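Local coordinates for Mll7089 protein (Mesorhizobium loti, PDB 2OZ8), which is of unverified function but resembles mandelate racemase/muconate lactonizing enzymes of the enolase superfamily and may be a magnesium-dependent hydro-lyase, at residues E224-R229 and T245-G250; S249-D254 and I269-G274. All blocks are in the same frame, centred on the assembly; numbering follows the deposited sequence. Where two conformers were deposited one is given.

Contact 1: residues E224-R229 and T245-G250; sequences EDPILR and TQINSG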
loop_
_atom_site.group_PDB
_atom_site.type_symbol
_atom_site.label_atom_id
_atom_site.label_comp_id
_atom_site.label_asym_id
_atom_site.label_seq_id
_atom_site.Cartn_x
_atom_site.Cartn_y
_atom_site.Cartn_z
ATOM N N GLU A 224 22.666 -14.619 9.990
ATOM C CA GLU A 224 23.109 -13.276 9.734
ATOM C C GLU A 224 23.341 -13.040 8.255
ATOM O O GLU A 224 23.956 -13.855 7.617
ATOM C CB GLU A 224 24.409 -13.119 10.477
ATOM C CG GLU A 224 24.738 -11.701 10.869
ATOM C CD GLU A 224 25.831 -11.637 11.935
ATOM O OE1 GLU A 224 25.805 -12.414 12.938
ATOM O OE2 GLU A 224 26.714 -10.791 11.748
ATOM N N ASP A 225 22.875 -11.924 7.713
ATOM C CA ASP A 225 23.033 -11.617 6.301
ATOM C C ASP A 225 22.864 -12.811 5.329
ATOM O O ASP A 225 23.759 -13.093 4.543
ATOM C CB ASP A 225 24.377 -10.951 6.050
ATOM C CG ASP A 225 24.618 -9.796 6.962
ATOM O OD1 ASP A 225 23.753 -8.896 7.038
ATOM O OD2 ASP A 225 25.685 -9.781 7.632
ATOM N N PRO A 226 21.699 -13.490 5.350
ATOM C CA PRO A 226 21.640 -14.697 4.521
ATOM C C PRO A 226 21.599 -14.422 3.009
ATOM O O PRO A 226 21.973 -15.309 2.236
ATOM C CB PRO A 226 20.340 -15.376 4.972
ATOM C CG PRO A 226 19.485 -14.295 5.569
ATOM C CD PRO A 226 20.428 -13.207 6.074
ATOM N N ILE A 227 21.196 -13.210 2.593
ATOM C CA ILE A 227 20.909 -12.886 1.208
ATOM C C ILE A 227 21.320 -11.431 0.941
ATOM O O ILE A 227 21.592 -10.659 1.873
ATOM C CB ILE A 227 19.357 -13.088 0.850
ATOM C CG1 ILE A 227 18.450 -12.086 1.618
ATOM C CG2 ILE A 227 18.865 -14.531 1.101
ATOM C CD1 ILE A 227 17.015 -11.914 1.148
ATOM N N LEU A 228 21.415 -11.096 -0.350
ATOM C CA LEU A 228 21.562 -9.733 -0.851
ATOM C C LEU A 228 20.898 -8.742 0.045
ATOM O O LEU A 228 19.704 -8.797 0.234
ATOM C CB LEU A 228 20.947 -9.634 -2.256
ATOM C CG LEU A 228 21.585 -8.577 -3.139
ATOM C CD1 LEU A 228 23.121 -8.776 -3.171
ATOM C CD2 LEU A 228 21.013 -8.564 -4.558
ATOM N N ARG A 229 21.663 -7.835 0.618
ATOM C CA ARG A 229 21.141 -6.907 1.609
ATOM C C ARG A 229 20.075 -5.939 1.071
ATOM O O ARG A 229 19.338 -5.340 1.833
ATOM C CB ARG A 229 22.275 -6.088 2.152
ATOM C CG ARG A 229 22.735 -4.994 1.214
ATOM C CD ARG A 229 24.140 -4.619 1.563
ATOM N NE ARG A 229 24.749 -3.958 0.436
ATOM C CZ ARG A 229 25.368 -4.617 -0.540
ATOM N NH1 ARG A 229 25.447 -5.944 -0.486
ATOM N NH2 ARG A 229 25.894 -3.951 -1.572
ATOM N N THR A 245 13.762 -18.933 14.274
ATOM C CA THR A 245 15.028 -18.272 14.510
ATOM C C THR A 245 14.938 -16.851 14.043
ATOM O O THR A 245 13.939 -16.495 13.420
ATOM C CB THR A 245 16.249 -19.023 13.849
ATOM O OG1 THR A 245 17.446 -18.423 14.295
ATOM C CG2 THR A 245 16.258 -18.943 12.346
ATOM N N GLN A 246 15.975 -16.049 14.313
ATOM C CA GLN A 246 15.987 -14.622 13.971
ATOM C C GLN A 246 16.801 -14.325 12.721
ATOM O O GLN A 246 17.815 -14.971 12.496
ATOM C CB GLN A 246 16.558 -13.826 15.133
ATOM C CG GLN A 246 15.634 -13.750 16.366
ATOM C CD GLN A 246 16.329 -13.170 17.594
ATOM O OE1 GLN A 246 15.939 -12.139 18.105
ATOM N NE2 GLN A 246 17.369 -13.849 18.065
ATOM N N ILE A 247 16.349 -13.349 11.918
ATOM C CA ILE A 247 17.041 -12.905 10.736
ATOM C C ILE A 247 17.812 -11.636 11.068
ATOM O O ILE A 247 17.227 -10.567 11.290
ATOM C CB ILE A 247 16.049 -12.627 9.587
ATOM C CG1 ILE A 247 15.095 -13.830 9.344
ATOM C CG2 ILE A 247 16.783 -12.212 8.314
ATOM C CD1 ILE A 247 15.781 -15.117 8.803
ATOM N N ASN A 248 19.136 -11.735 11.086
ATOM C CA ASN A 248 19.970 -10.666 11.580
ATOM C C ASN A 248 20.482 -10.002 10.324
ATOM O O ASN A 248 20.976 -10.662 9.454
ATOM C CB ASN A 248 21.062 -11.286 12.478
ATOM C CG ASN A 248 21.988 -10.262 13.128
ATOM O OD1 ASN A 248 22.343 -9.276 12.523
ATOM N ND2 ASN A 248 22.405 -10.525 14.372
ATOM N N SER A 249 20.335 -8.694 10.202
ATOM C CA SER A 249 20.606 -8.019 8.929
ATOM C C SER A 249 21.234 -6.664 9.115
ATOM O O SER A 249 21.036 -6.024 10.119
ATOM C CB SER A 249 19.319 -7.813 8.128
ATOM O OG SER A 249 19.619 -7.895 6.744
ATOM N N GLY A 250 22.002 -6.243 8.131
ATOM C CA GLY A 250 22.462 -4.856 8.016
ATOM C C GLY A 250 23.913 -4.674 7.604
ATOM O O GLY A 250 24.396 -3.533 7.570
HETATM O O HOH W 1 20.776 -10.094 4.462
#
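Strand 222-224 ends beside strand 246-249 in parallel register, with Glu224 bridged to Asn248. The backbone contact centres on one carbonyl: Asn248 O accepts the N-H of Asp225 at 2.9 Å, nearly along its C=O axis, while the CA of Glu224 touches the same oxygen at 3.4 Å in a CA-H...O contact. Past this point Asp225 adopts a left-handed backbone conformation and the chain leaves the sheet.

The other polar links lie at and beyond the strand ends. With chi1 at -51°, the Asp225 carboxylate stands beside its own backbone N, and OD1 reaches the N-H of Gly250 in a weak bond of 3.4 Å; the same oxygen also accepts the N-H of Glu251, so one carboxylate oxygen gathers two successive amides. A water donates to Ile227 O at 2.8 Å and makes a weak, long link to Ser249 OG.

Packing divides between two faces. On the barrel interior, Glu224 and Asn248 run side by side, each with CG anti to its backbone N, and their carboxylate and amide planes stack 20° apart, with Glu224 CG 3.8 Å from Asn248 OD1. Their polar ends are held separately: Glu224 OE1 by Lys165 and Trp222, Asn248 ND2 by Ser294. On the outer face, Pro226 CG meets Ile247 CG2 at 4.4 Å, and both residues pack on Leu238 of helix 232-241. Joined through that helix, the two neighbouring parallel strands form a beta-alpha-beta unit of the TIM barrel, touching here at their C-terminal ends, where enolase-superfamily active sites lie.

Contact 2: residues S249-D254 and I269-G274; sequences SGEYLD and ILNVHG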
loop_
_atom_site.group_PDB
_atom_site.type_symbol
_atom_site.label_atom_id
_atom_site.label_comp_id
_atom_site.label_asym_id
_atom_site.label_seq_id
_atom_site.Cartn_x
_atom_site.Cartn_y
_atom_site.Cartn_z
ATOM N N SER A 249 20.335 -8.694 10.202
ATOM C CA SER A 249 20.606 -8.019 8.929
ATOM C C SER A 249 21.234 -6.664 9.115
ATOM O O SER A 249 21.036 -6.024 10.119
ATOM C CB SER A 249 19.319 -7.813 8.128
ATOM O OG SER A 249 19.619 -7.895 6.744
ATOM N N GLY A 250 22.002 -6.243 8.131
ATOM C CA GLY A 250 22.462 -4.856 8.016
ATOM C C GLY A 250 23.913 -4.674 7.604
ATOM O O GLY A 250 24.396 -3.533 7.570
ATOM N N GLU A 251 24.617 -5.783 7.330
ATOM C CA GLU A 251 26.030 -5.729 6.896
ATOM C C GLU A 251 26.117 -4.952 5.588
ATOM O O GLU A 251 25.230 -5.058 4.734
ATOM C CB GLU A 251 26.652 -7.144 6.720
ATOM C CG GLU A 251 28.204 -7.218 6.557
ATOM C CD GLU A 251 28.993 -7.208 7.900
ATOM O OE1 GLU A 251 28.632 -6.381 8.755
ATOM O OE2 GLU A 251 29.965 -8.014 8.104
ATOM N N TYR A 252 27.179 -4.167 5.458
ATOM C CA TYR A 252 27.511 -3.468 4.215
ATOM C C TYR A 252 26.638 -2.234 4.011
ATOM O O TYR A 252 26.686 -1.597 2.951
ATOM C CB TYR A 252 27.473 -4.417 2.989
ATOM C CG TYR A 252 28.296 -5.676 3.195
ATOM C CD1 TYR A 252 27.700 -6.949 3.183
ATOM C CD2 TYR A 252 29.680 -5.587 3.444
ATOM C CE1 TYR A 252 28.466 -8.106 3.398
ATOM C CE2 TYR A 252 30.446 -6.726 3.652
ATOM C CZ TYR A 252 29.842 -7.978 3.634
ATOM O OH TYR A 252 30.638 -9.081 3.863
ATOM N N LEU A 253 25.847 -1.898 5.028
ATOM C CA LEU A 253 24.964 -0.752 4.940
ATOM C C LEU A 253 25.536 0.372 5.781
ATOM O O LEU A 253 26.076 0.127 6.868
ATOM C CB LEU A 253 23.560 -1.090 5.456
ATOM C CG LEU A 253 22.584 -2.096 4.830
ATOM C CD1 LEU A 253 21.258 -2.088 5.623
ATOM C CD2 LEU A 253 22.336 -1.798 3.375
ATOM N N ASP A 254 25.398 1.605 5.297
ATOM C CA ASP A 254 25.696 2.758 6.132
ATOM C C ASP A 254 24.475 3.158 7.010
ATOM O O ASP A 254 23.451 2.461 7.034
ATOM C CB ASP A 254 26.230 3.926 5.277
ATOM C CG ASP A 254 25.244 4.396 4.212
ATOM O OD1 ASP A 254 24.063 4.018 4.219
ATOM O OD2 ASP A 254 25.662 5.192 3.346
ATOM N N ILE A 269 16.822 -8.531 13.732
ATOM C CA ILE A 269 17.907 -7.949 14.546
ATOM C C ILE A 269 18.722 -7.073 13.597
ATOM O O ILE A 269 18.916 -7.482 12.456
ATOM C CB ILE A 269 18.891 -8.988 15.128
ATOM C CG1 ILE A 269 18.197 -10.042 15.958
ATOM C CG2 ILE A 269 20.035 -8.310 15.998
ATOM C CD1 ILE A 269 19.001 -11.254 16.049
ATOM N N LEU A 270 19.136 -5.873 14.042
ATOM C CA LEU A 270 20.031 -5.039 13.233
ATOM C C LEU A 270 21.500 -5.237 13.668
ATOM O O LEU A 270 21.764 -5.079 14.857
ATOM C CB LEU A 270 19.593 -3.554 13.268
ATOM C CG LEU A 270 20.497 -2.484 12.584
ATOM C CD1 LEU A 270 20.323 -2.497 11.098
ATOM C CD2 LEU A 270 20.153 -1.111 13.089
ATOM N N ASN A 271 22.427 -5.663 12.778
ATOM C CA ASN A 271 23.866 -5.720 13.162
ATOM C C ASN A 271 24.545 -4.386 12.868
ATOM O O ASN A 271 24.256 -3.742 11.876
ATOM C CB ASN A 271 24.634 -6.847 12.460
ATOM C CG ASN A 271 25.990 -7.189 13.141
ATOM O OD1 ASN A 271 27.075 -6.991 12.532
ATOM N ND2 ASN A 271 25.940 -7.752 14.368
ATOM N N VAL A 272 25.432 -3.972 13.747
ATOM C CA VAL A 272 26.166 -2.733 13.533
ATOM C C VAL A 272 27.605 -2.947 13.927
ATOM O O VAL A 272 27.924 -3.958 14.518
ATOM C CB VAL A 272 25.597 -1.507 14.345
ATOM C CG1 VAL A 272 24.131 -1.296 14.057
ATOM C CG2 VAL A 272 25.842 -1.691 15.843
ATOM N N HIS A 273 28.442 -1.966 13.643
ATOM C CA HIS A 273 29.861 -2.002 14.014
ATOM C C HIS A 273 30.219 -0.870 14.950
ATOM O O HIS A 273 29.480 -0.619 15.861
ATOM C CB HIS A 273 30.752 -2.097 12.762
ATOM C CG HIS A 273 30.711 -3.459 12.148
ATOM N ND1 HIS A 273 31.534 -4.487 12.561
ATOM C CD2 HIS A 273 29.885 -3.993 11.213
ATOM C CE1 HIS A 273 31.240 -5.582 11.885
ATOM N NE2 HIS A 273 30.253 -5.309 11.052
ATOM N N GLY A 274 31.341 -0.189 14.736
ATOM C CA GLY A 274 31.899 0.736 15.716
ATOM C C GLY A 274 31.844 2.218 15.398
ATOM O O GLY A 274 32.568 2.979 16.020
#
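Ser249 pairs in parallel with Leu270, its backbone N donating to Ile269 O at 2.9 Å within the Ile269 carbonyl plane, while Asn271 N approaches Ser249 O at 3.0 Å from well above the Ser249 carbonyl plane. The outward-facing Leu270, with CG anti to its backbone N, brings CD1 to 3.7 Å from Ser249 O and packs against Leu261 of helix 255-263. Asn271 instead faces the barrel interior, where Ser294 holds its ND2.

After Gly250 the chain makes a type II turn to Leu253, closed by a weak Leu253 N to Gly250 O bond. Within it the Glu251 chain bends at chi2 (84°), its CG lying over the centre of one face of the Tyr252 ring. The Glu251 and His273 side chains cross obliquely, carboxylate and ring planes 31° apart. OE1 meets the ring edge in plane and accepts NE2-H through its syn lone pair at 3.0 Å, with 151° at the hydrogen.

The other ring nitrogen, ND1, is bonded to the backbone carbonyl O of Asn297, which can only accept. Both nitrogens therefore appear to donate, consistent with a His273 imidazolium whose charge the Glu251 carboxylate would stabilise.

Read from the N terminus, the chain leaves strand 222-224, runs through helix 232-241 and returns on strand 246-249, where contact 1 closes the first of two consecutive beta-alpha-beta units. Ser249 and Gly250 then open contact 2, which closes the next unit after helix 255-263 has led to strand 269-272. The two loops follow one another, neither nested nor crossed, and strand 246-249 belongs to both. Ile247 O probably accepts Ile269 N, continuing the second pairing, and Asn248 OD1 packs on Asn271 CB inside the barrel. Three successive parallel strands of the barrel wall, with the loops at their C-terminal ends, are thus tied together, illustrating how a TIM barrel is built from consecutive beta-alpha-beta units.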